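Local coordinates for histidine triad protein (Plasmodium falciparum 3D7, PDB 5CS2), which probably hydrolyses diadenosine triphosphate to AMP and ADP, as an FHIT-like member of the histidine triad family, and is bound here by the antimalarial natural product cyclomarin A, at residues K32-I37 with E182-E187; Y23-Y28 with L57-K62; F84-M89 with T96-A101. All blocks are in the same frame, centred on the assembly; numbering follows the deposited sequence.

Contact 1 (K32-I37 with E182-E187)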
loop_
_atom_site.group_PDB
_atom_site.type_symbol
_atom_site.label_atom_id
_atom_site.label_comp_id
_atom_site.label_asym_id
_atom_site.label_seq_id
_atom_site.Cartn_x
_atom_site.Cartn_y
_atom_site.Cartn_z
ATOM N N LYS A 32 -20.749 7.634 -11.644
ATOM C CA LYS A 32 -20.695 8.482 -10.435
ATOM C C LYS A 32 -21.437 7.873 -9.242
ATOM O O LYS A 32 -21.043 8.145 -8.094
ATOM C CB LYS A 32 -21.216 9.900 -10.744
ATOM C CG LYS A 32 -22.696 9.941 -11.124
ATOM C CD LYS A 32 -23.118 11.347 -11.559
ATOM C CE LYS A 32 -24.534 11.347 -12.079
ATOM N NZ LYS A 32 -24.881 12.641 -12.723
ATOM N N ARG A 33 -22.490 7.052 -9.495
ATOM C CA ARG A 33 -23.268 6.352 -8.471
ATOM C C ARG A 33 -22.447 5.299 -7.723
ATOM O O ARG A 33 -22.854 4.851 -6.653
ATOM C CB ARG A 33 -24.536 5.689 -9.069
ATOM C CG ARG A 33 -25.627 6.698 -9.424
ATOM C CD ARG A 33 -26.777 6.030 -10.168
ATOM N NE ARG A 33 -26.349 5.649 -11.515
ATOM C CZ ARG A 33 -27.081 4.968 -12.388
ATOM N NH1 ARG A 33 -28.309 4.566 -12.070
ATOM N NH2 ARG A 33 -26.589 4.674 -13.582
ATOM N N GLU A 34 -21.317 4.859 -8.320
ATOM C CA GLU A 34 -20.494 3.807 -7.701
ATOM C C GLU A 34 -19.325 4.353 -6.881
ATOM O O GLU A 34 -18.625 3.574 -6.233
ATOM C CB GLU A 34 -19.952 2.876 -8.807
ATOM C CG GLU A 34 -21.043 2.289 -9.690
ATOM C CD GLU A 34 -20.549 1.580 -10.942
ATOM O OE1 GLU A 34 -19.348 1.703 -11.280
ATOM O OE2 GLU A 34 -21.376 0.911 -11.602
ATOM N N VAL A 35 -19.128 5.649 -6.910
ATOM C CA VAL A 35 -18.023 6.359 -6.266
ATOM C C VAL A 35 -18.476 6.811 -4.876
ATOM O O VAL A 35 -19.495 7.471 -4.759
ATOM C CB VAL A 35 -17.536 7.553 -7.119
ATOM C CG1 VAL A 35 -16.452 8.355 -6.402
ATOM C CG2 VAL A 35 -17.050 7.078 -8.498
ATOM N N PHE A 36 -17.717 6.483 -3.859
ATOM C CA PHE A 36 -18.093 6.894 -2.488
ATOM C C PHE A 36 -17.227 8.040 -1.945
ATOM O O PHE A 36 -17.573 8.626 -0.918
ATOM C CB PHE A 36 -18.112 5.689 -1.556
ATOM C CG PHE A 36 -16.868 4.831 -1.632
ATOM C CD1 PHE A 36 -15.678 5.243 -1.028
ATOM C CD2 PHE A 36 -16.889 3.607 -2.291
ATOM C CE1 PHE A 36 -14.515 4.456 -1.121
ATOM C CE2 PHE A 36 -15.744 2.797 -2.336
ATOM C CZ PHE A 36 -14.560 3.236 -1.771
ATOM N N ILE A 37 -16.059 8.346 -2.580
ATOM C CA ILE A 37 -15.228 9.438 -2.109
ATOM C C ILE A 37 -14.342 9.928 -3.250
ATOM O O ILE A 37 -13.855 9.111 -4.025
ATOM C CB ILE A 37 -14.351 9.027 -0.864
ATOM C CG1 ILE A 37 -13.657 10.251 -0.220
ATOM C CG2 ILE A 37 -13.320 7.919 -1.223
ATOM C CD1 ILE A 37 -13.170 10.009 1.288
ATOM N N GLU A 182 -27.723 -1.160 -9.263
ATOM C CA GLU A 182 -28.582 -1.012 -8.086
ATOM C C GLU A 182 -27.839 -1.389 -6.810
ATOM O O GLU A 182 -27.822 -0.596 -5.876
ATOM C CB GLU A 182 -29.881 -1.837 -8.220
ATOM C CG GLU A 182 -30.772 -1.412 -9.378
ATOM C CD GLU A 182 -30.738 -2.366 -10.557
ATOM O OE1 GLU A 182 -31.555 -3.314 -10.577
ATOM O OE2 GLU A 182 -29.885 -2.173 -11.453
ATOM N N GLN A 183 -27.224 -2.587 -6.774
ATOM C CA GLN A 183 -26.469 -3.084 -5.613
ATOM C C GLN A 183 -25.252 -2.211 -5.340
ATOM O O GLN A 183 -24.958 -1.908 -4.181
ATOM C CB GLN A 183 -26.031 -4.547 -5.804
ATOM C CG GLN A 183 -27.182 -5.552 -5.764
ATOM C CD GLN A 183 -26.760 -6.957 -6.119
ATOM O OE1 GLN A 183 -26.041 -7.201 -7.099
ATOM N NE2 GLN A 183 -27.237 -7.925 -5.351
ATOM N N MET A 184 -24.551 -1.800 -6.414
ATOM C CA MET A 184 -23.367 -0.954 -6.328
ATOM C C MET A 184 -23.686 0.435 -5.811
ATOM O O MET A 184 -22.954 0.936 -4.963
ATOM C CB MET A 184 -22.645 -0.905 -7.670
ATOM C CG MET A 184 -21.948 -2.201 -8.013
ATOM S SD MET A 184 -20.793 -1.979 -9.377
ATOM C CE MET A 184 -21.935 -2.082 -10.760
ATOM N N GLU A 185 -24.783 1.057 -6.313
ATOM C CA GLU A 185 -25.241 2.359 -5.850
ATOM C C GLU A 185 -25.597 2.250 -4.365
ATOM O O GLU A 185 -25.231 3.138 -3.591
ATOM C CB GLU A 185 -26.450 2.848 -6.670
ATOM C CG GLU A 185 -26.980 4.218 -6.268
ATOM C CD GLU A 185 -28.160 4.715 -7.085
ATOM O OE1 GLU A 185 -28.898 3.879 -7.657
ATOM O OE2 GLU A 185 -28.353 5.950 -7.144
ATOM N N GLU A 186 -26.285 1.169 -3.976
ATOM C CA GLU A 186 -26.685 0.943 -2.582
ATOM C C GLU A 186 -25.443 0.854 -1.684
ATOM O O GLU A 186 -25.389 1.528 -0.647
ATOM C CB GLU A 186 -27.559 -0.321 -2.462
ATOM C CG GLU A 186 -27.941 -0.709 -1.041
ATOM C CD GLU A 186 -28.871 -1.903 -0.893
ATOM O OE1 GLU A 186 -28.861 -2.791 -1.777
ATOM O OE2 GLU A 186 -29.591 -1.963 0.131
ATOM N N GLU A 187 -24.431 0.072 -2.111
ATOM C CA GLU A 187 -23.185 -0.070 -1.352
ATOM C C GLU A 187 -22.426 1.244 -1.288
ATOM O O GLU A 187 -21.988 1.630 -0.201
ATOM C CB GLU A 187 -22.294 -1.196 -1.893
ATOM C CG GLU A 187 -21.155 -1.490 -0.923
ATOM C CD GLU A 187 -20.299 -2.714 -1.173
ATOM O OE1 GLU A 187 -20.874 -3.809 -1.372
ATOM O OE2 GLU A 187 -19.057 -2.599 -1.048
HETATM O O HOH W 1 -24.416 5.971 -4.817
HETATM O O HOH W 2 -29.987 5.130 -9.786
#

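Contact 2 (Y23-Y28 with L57-K62)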
loop_
_atom_site.group_PDB
_atom_site.type_symbol
_atom_site.label_atom_id
_atom_site.label_comp_id
_atom_site.label_asym_id
_atom_site.label_seq_id
_atom_site.Cartn_x
_atom_site.Cartn_y
_atom_site.Cartn_z
ATOM N N TYR A 23 -15.009 10.120 -14.075
ATOM C CA TYR A 23 -14.173 9.140 -13.393
ATOM C C TYR A 23 -13.634 8.133 -14.388
ATOM O O TYR A 23 -14.350 7.233 -14.814
ATOM C CB TYR A 23 -14.988 8.435 -12.309
ATOM C CG TYR A 23 -15.357 9.385 -11.199
ATOM C CD1 TYR A 23 -14.491 9.614 -10.141
ATOM C CD2 TYR A 23 -16.603 10.005 -11.171
ATOM C CE1 TYR A 23 -14.832 10.468 -9.101
ATOM C CE2 TYR A 23 -16.943 10.893 -10.148
ATOM C CZ TYR A 23 -16.057 11.105 -9.105
ATOM O OH TYR A 23 -16.343 12.001 -8.101
ATOM N N GLU A 24 -12.374 8.295 -14.739
ATOM C CA GLU A 24 -11.714 7.388 -15.681
ATOM C C GLU A 24 -10.983 6.304 -14.915
ATOM O O GLU A 24 -10.347 6.596 -13.895
ATOM C CB GLU A 24 -10.681 8.150 -16.523
ATOM C CG GLU A 24 -11.259 9.070 -17.589
ATOM C CD GLU A 24 -10.225 9.877 -18.359
ATOM O OE1 GLU A 24 -9.011 9.591 -18.224
ATOM O OE2 GLU A 24 -10.631 10.809 -19.090
ATOM N N PHE A 25 -11.070 5.064 -15.405
ATOM C CA PHE A 25 -10.316 3.961 -14.829
ATOM C C PHE A 25 -9.782 3.145 -16.018
ATOM O O PHE A 25 -10.504 2.308 -16.532
ATOM C CB PHE A 25 -11.208 3.111 -13.927
ATOM C CG PHE A 25 -10.508 1.966 -13.242
ATOM C CD1 PHE A 25 -9.281 2.157 -12.604
ATOM C CD2 PHE A 25 -11.091 0.702 -13.198
ATOM C CE1 PHE A 25 -8.649 1.093 -11.948
ATOM C CE2 PHE A 25 -10.481 -0.351 -12.502
ATOM C CZ PHE A 25 -9.264 -0.149 -11.883
ATOM N N GLY A 26 -8.543 3.416 -16.429
ATOM C CA GLY A 26 -7.988 2.768 -17.622
ATOM C C GLY A 26 -8.805 3.268 -18.810
ATOM O O GLY A 26 -9.126 4.458 -18.878
ATOM N N ILE A 27 -9.192 2.369 -19.705
ATOM C CA ILE A 27 -10.037 2.738 -20.870
ATOM C C ILE A 27 -11.525 2.852 -20.444
ATOM O O ILE A 27 -12.383 3.148 -21.290
ATOM C CB ILE A 27 -9.905 1.661 -22.000
ATOM C CG1 ILE A 27 -10.381 0.275 -21.499
ATOM C CG2 ILE A 27 -8.491 1.656 -22.603
ATOM C CD1 ILE A 27 -10.393 -0.936 -22.516
ATOM N N TYR A 28 -11.837 2.497 -19.181
ATOM C CA TYR A 28 -13.211 2.446 -18.669
ATOM C C TYR A 28 -13.635 3.728 -17.980
ATOM O O TYR A 28 -12.817 4.615 -17.716
ATOM C CB TYR A 28 -13.430 1.233 -17.757
ATOM C CG TYR A 28 -13.052 -0.074 -18.415
ATOM C CD1 TYR A 28 -13.824 -0.609 -19.439
ATOM C CD2 TYR A 28 -11.878 -0.741 -18.064
ATOM C CE1 TYR A 28 -13.473 -1.800 -20.064
ATOM C CE2 TYR A 28 -11.533 -1.954 -18.661
ATOM C CZ TYR A 28 -12.331 -2.474 -19.668
ATOM O OH TYR A 28 -12.006 -3.644 -20.304
ATOM N N LEU A 57 -12.109 -0.361 -4.420
ATOM C CA LEU A 57 -10.934 0.051 -5.203
ATOM C C LEU A 57 -10.649 1.514 -4.999
ATOM O O LEU A 57 -11.585 2.316 -4.944
ATOM C CB LEU A 57 -11.206 -0.223 -6.703
ATOM C CG LEU A 57 -11.543 -1.677 -7.053
ATOM C CD1 LEU A 57 -12.161 -1.789 -8.423
ATOM C CD2 LEU A 57 -10.340 -2.584 -6.877
ATOM N N LEU A 58 -9.358 1.883 -4.940
ATOM C CA LEU A 58 -8.940 3.285 -4.870
ATOM C C LEU A 58 -8.052 3.531 -6.075
ATOM O O LEU A 58 -7.209 2.685 -6.372
ATOM C CB LEU A 58 -8.122 3.602 -3.613
ATOM C CG LEU A 58 -8.730 3.190 -2.265
ATOM C CD1 LEU A 58 -7.909 3.764 -1.143
ATOM C CD2 LEU A 58 -10.138 3.701 -2.082
ATOM N N THR A 59 -8.248 4.652 -6.775
ATOM C CA THR A 59 -7.403 4.904 -7.940
ATOM C C THR A 59 -7.093 6.367 -8.039
ATOM O O THR A 59 -7.727 7.182 -7.357
ATOM C CB THR A 59 -8.030 4.298 -9.221
ATOM O OG1 THR A 59 -7.046 4.272 -10.271
ATOM C CG2 THR A 59 -9.197 5.076 -9.715
ATOM N N THR A 60 -6.143 6.724 -8.908
ATOM C CA THR A 60 -5.773 8.118 -9.118
ATOM C C THR A 60 -6.740 8.754 -10.100
ATOM O O THR A 60 -7.247 8.063 -10.970
ATOM C CB THR A 60 -4.343 8.218 -9.667
ATOM O OG1 THR A 60 -4.257 7.294 -10.750
ATOM C CG2 THR A 60 -3.286 7.890 -8.604
ATOM N N LEU A 61 -7.022 10.057 -9.955
ATOM C CA LEU A 61 -7.940 10.735 -10.875
ATOM C C LEU A 61 -7.274 10.823 -12.261
ATOM O O LEU A 61 -7.955 10.696 -13.286
ATOM C CB LEU A 61 -8.297 12.138 -10.342
ATOM C CG LEU A 61 -9.321 12.184 -9.199
ATOM C CD1 LEU A 61 -9.237 13.498 -8.421
ATOM C CD2 LEU A 61 -10.740 11.925 -9.687
ATOM N N LYS A 62 -5.938 11.005 -12.269
ATOM C CA LYS A 62 -5.120 11.026 -13.486
ATOM C C LYS A 62 -4.702 9.594 -13.829
ATOM O O LYS A 62 -4.235 8.861 -12.953
ATOM C CB LYS A 62 -3.894 11.943 -13.307
ATOM C CG LYS A 62 -3.051 12.068 -14.578
ATOM C CD LYS A 62 -2.290 13.389 -14.691
ATOM C CE LYS A 62 -1.533 13.500 -16.004
ATOM N NZ LYS A 62 -2.441 13.546 -17.190
HETATM O O HOH W 3 -10.758 10.217 -13.368
#

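Contact 3 (F84-M89 with T96-A101)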
loop_
_atom_site.group_PDB
_atom_site.type_symbol
_atom_site.label_atom_id
_atom_site.label_comp_id
_atom_site.label_asym_id
_atom_site.label_seq_id
_atom_site.Cartn_x
_atom_site.Cartn_y
_atom_site.Cartn_z
ATOM N N PHE A 84 -7.576 5.669 5.702
ATOM C CA PHE A 84 -8.890 6.223 6.060
ATOM C C PHE A 84 -9.990 5.222 5.698
ATOM O O PHE A 84 -10.893 4.986 6.507
ATOM C CB PHE A 84 -9.121 7.561 5.352
ATOM C CG PHE A 84 -10.502 8.150 5.587
ATOM C CD1 PHE A 84 -10.823 8.750 6.806
ATOM C CD2 PHE A 84 -11.501 8.028 4.623
ATOM C CE1 PHE A 84 -12.097 9.286 7.029
ATOM C CE2 PHE A 84 -12.797 8.522 4.867
ATOM C CZ PHE A 84 -13.073 9.171 6.057
ATOM N N MET A 85 -9.943 4.628 4.459
ATOM C CA MET A 85 -10.975 3.685 4.039
ATOM C C MET A 85 -10.949 2.370 4.800
ATOM O O MET A 85 -12.007 1.810 5.039
ATOM C CB MET A 85 -10.944 3.452 2.518
ATOM C CG MET A 85 -11.423 4.657 1.722
ATOM S SD MET A 85 -13.063 5.339 2.249
ATOM C CE MET A 85 -14.016 3.967 2.259
ATOM N N CYS A 86 -9.762 1.908 5.279
ATOM C CA CYS A 86 -9.729 0.719 6.123
ATOM C C CYS A 86 -10.439 1.016 7.435
ATOM O O CYS A 86 -11.155 0.155 7.936
ATOM C CB CYS A 86 -8.307 0.240 6.362
ATOM S SG CYS A 86 -7.572 -0.500 4.905
ATOM N N TYR A 87 -10.295 2.240 7.943
ATOM C CA TYR A 87 -11.014 2.659 9.161
ATOM C C TYR A 87 -12.537 2.633 8.924
ATOM O O TYR A 87 -13.261 1.971 9.665
ATOM C CB TYR A 87 -10.552 4.043 9.604
ATOM C CG TYR A 87 -11.270 4.577 10.830
ATOM C CD1 TYR A 87 -10.975 4.089 12.107
ATOM C CD2 TYR A 87 -12.262 5.544 10.715
ATOM C CE1 TYR A 87 -11.611 4.599 13.241
ATOM C CE2 TYR A 87 -12.933 6.032 11.838
ATOM C CZ TYR A 87 -12.589 5.569 13.098
ATOM O OH TYR A 87 -13.221 6.074 14.208
ATOM N N ILE A 88 -13.007 3.278 7.837
ATOM C CA ILE A 88 -14.443 3.309 7.496
ATOM C C ILE A 88 -15.008 1.919 7.285
ATOM O O ILE A 88 -16.028 1.581 7.885
ATOM C CB ILE A 88 -14.659 4.213 6.233
ATOM C CG1 ILE A 88 -14.270 5.695 6.499
ATOM C CG2 ILE A 88 -16.103 4.073 5.698
ATOM C CD1 ILE A 88 -15.019 6.442 7.720
ATOM N N MET A 89 -14.366 1.107 6.408
ATOM C CA MET A 89 -14.824 -0.241 6.100
ATOM C C MET A 89 -14.823 -1.129 7.338
ATOM O O MET A 89 -15.683 -2.008 7.460
ATOM C CB MET A 89 -14.046 -0.881 4.942
ATOM C CG MET A 89 -14.077 -0.073 3.638
ATOM S SD MET A 89 -15.749 0.270 2.998
ATOM C CE MET A 89 -16.145 -1.259 2.334
ATOM N N THR A 96 -11.637 -5.903 11.755
ATOM C CA THR A 96 -10.414 -5.180 12.000
ATOM C C THR A 96 -9.393 -5.649 10.941
ATOM O O THR A 96 -8.294 -5.113 10.918
ATOM C CB THR A 96 -9.898 -5.522 13.414
ATOM O OG1 THR A 96 -9.617 -6.922 13.474
ATOM C CG2 THR A 96 -10.908 -5.134 14.521
ATOM N N ASP A 97 -9.722 -6.698 10.155
ATOM C CA ASP A 97 -8.768 -7.311 9.223
ATOM C C ASP A 97 -9.054 -7.042 7.759
ATOM O O ASP A 97 -10.204 -7.110 7.321
ATOM C CB ASP A 97 -8.659 -8.817 9.458
ATOM C CG ASP A 97 -8.269 -9.226 10.877
ATOM O OD1 ASP A 97 -7.880 -8.326 11.680
ATOM O OD2 ASP A 97 -8.324 -10.439 11.175
ATOM N N PHE A 98 -7.980 -6.736 6.997
ATOM C CA PHE A 98 -8.114 -6.382 5.583
ATOM C C PHE A 98 -6.958 -6.935 4.787
ATOM O O PHE A 98 -5.843 -7.019 5.305
ATOM C CB PHE A 98 -8.070 -4.842 5.400
ATOM C CG PHE A 98 -9.099 -4.094 6.201
ATOM C CD1 PHE A 98 -10.376 -3.880 5.689
ATOM C CD2 PHE A 98 -8.834 -3.704 7.503
ATOM C CE1 PHE A 98 -11.359 -3.267 6.463
ATOM C CE2 PHE A 98 -9.820 -3.088 8.281
ATOM C CZ PHE A 98 -11.069 -2.873 7.749
ATOM N N SER A 99 -7.222 -7.264 3.538
ATOM C CA SER A 99 -6.188 -7.589 2.549
ATOM C C SER A 99 -6.069 -6.299 1.737
ATOM O O SER A 99 -7.076 -5.757 1.248
ATOM C CB SER A 99 -6.588 -8.747 1.640
ATOM O OG SER A 99 -6.651 -9.971 2.344
ATOM N N ILE A 100 -4.864 -5.734 1.696
ATOM C CA ILE A 100 -4.636 -4.490 0.980
ATOM C C ILE A 100 -3.615 -4.799 -0.095
ATOM O O ILE A 100 -2.574 -5.379 0.223
ATOM C CB ILE A 100 -4.173 -3.358 1.913
ATOM C CG1 ILE A 100 -5.137 -3.179 3.148
ATOM C CG2 ILE A 100 -3.964 -2.056 1.126
ATOM C CD1 ILE A 100 -4.449 -2.409 4.250
ATOM N N ALA A 101 -3.894 -4.456 -1.359
ATOM C CA ALA A 101 -2.917 -4.836 -2.397
ATOM C C ALA A 101 -2.953 -4.006 -3.633
ATOM O O ALA A 101 -4.019 -3.528 -4.027
ATOM C CB ALA A 101 -3.091 -6.284 -2.787
#

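Contact 1 (K32-I37 with E182-E187)
The stems of R33 and E185 cross at a slant, the E185 carboxylate against the R33 methylenes, with E185 OE2 coming 3.4 Å from R33 CD. E185 stands straight out from its helix, with CG anti to the backbone N (chi1 -179°) and an extended chain beyond. The guanidinium plane of R33 stands 83° from that of the carboxylate. The charged atoms stop short of a salt bridge, R33 NH1 and E185 OE1 being 4.5 Å apart. One water fills the gap at the guanidinium edge, accepting from R33 NH1 and donating to E185 OE1, while D31 holds R33 NH2 in a salt bridge. Long chains with methylene stems suit this partly exposed border, since they can pack and still present charge to solvent.

The backbones also approach: a CA-H...O contact joins E185 CA to R33 O (3.5 Å), nearly linear at the hydrogen. A second water donates to R33 O and to E185 O.

Deeper in, buried M184 bends at its third torsion (-82°), and this brings its methyl CE to 3.2 Å from E34 OE2. The S-methyl hydrogens are slightly positive, which probably makes so short an approach tolerable.

The contact lays C-terminal helix 181-199 beside the 3-10 turn leading into strand 35-38, the first of the HIT-domain sheet, with the M184 side chain about 7 Å from that of N47, a predicted substrate-binding residue. M184 and E34 both also touch V46 of the neighbouring strand 42-46, and I181 extends the helix packing onto R33 and E34.

Contact 2 (Y23-Y28 with L57-K62)
F25 lays its ring obliquely against T59 at the histidine triad site of this HIT fold, where a short hairpin, 24-25 with 28-29, packs beside sheet strand 56-60. The hairpin closes through a type II' turn from F25 to Y28, and G26 accepts its positive phi readily.

The direct contacts are van der Waals. F25 CD1 is 3.9 Å from T59 OG1, and T59 CG2 adds a methyl contact to the same ring atom. A first torsion of -178° swings the F25 ring away from its own backbone N and over to strand 56-60. A flat phenyl can take the edges or faces of several rings, and here it packs edge-to-face with F45 and with H116, the predicted nucleotidyl-accepting histidine. Further along, Y23 CE1 meets L61 CD2 at 4.4 Å, a looser apolar contact where the strand has ended.

Hydrogen bonds tie both sides to the triad motif. The side-chain hydroxyl of T59 is spent on V115 O, so threonine serves here with both a methyl for packing and a polar tie to the predicted active-site segment. H114 links the two sides, its ND1 bonded to G26 N and its NE2 to T60 O.

Between the backbones the connection runs through water: one molecule accepts from E24 N at 2.9 Å and donates to L61 O at 2.8 Å.

Contact 3 (F84-M89 with T96-A101)
C86 of the helix faces F98 of the strand, and the ring of F98 can be followed outward along the helix surface. F98 CB leaves the strand toward the helix, and a first torsion of -56° sets CG beside the backbone N. CG is the ring atom nearest C86 SG, which lies over one face, 4.4 Å from the F98 ring centroid and 22° off its normal, a sulfur-aromatic contact. Over the same ring face, F98 CD2 and CE2 each lie 4.1 Å from C86 CB, which makes a CH-pi contact only 13° off the normal. Farther out, F98 CE1 approaches M89 CB at 3.9 Å. At the tip, F98 CZ lies 3.0 Å from C86 O, a tight spot where the weakly positive ring C-H may meet the helix carbonyl. Cysteine suits this place: its short side chain lets the ring come close, while C86 SG also packs against I100 CD1 at 3.7 Å. The bent chain of M89 leads its thioether away from the strand.

F98, I100 and A101 pair with an antiparallel strand of the second subunit. The continuous sheet, five strands from each subunit, is the dimer core known from HIT proteins such as FHIT; helix 72-93 packs on its face through C86.

Overall arrangement
The three contacts all reach one five-stranded antiparallel sheet: contact 1 at edge strand 35-38, contact 2 at inner strand 56-60 and contact 3 at 97-104, outermost within the chain and joined to the second subunit. Their centres lie about 15 Å (contacts 1 and 2), 18 Å (1 and 3) and 20 Å (2 and 3) apart. Along the chain, the segments of contacts 1 and 2 alternate, contact 3 follows contact 2, and contact 3 is nested within the long loop closed by contact 1. V35 on Y23, F36 on M85 and L58 on M85 join them. The C-terminal helix, the predicted active-site face and the dimer interface are therefore linked through a single sheet and helix 72-93.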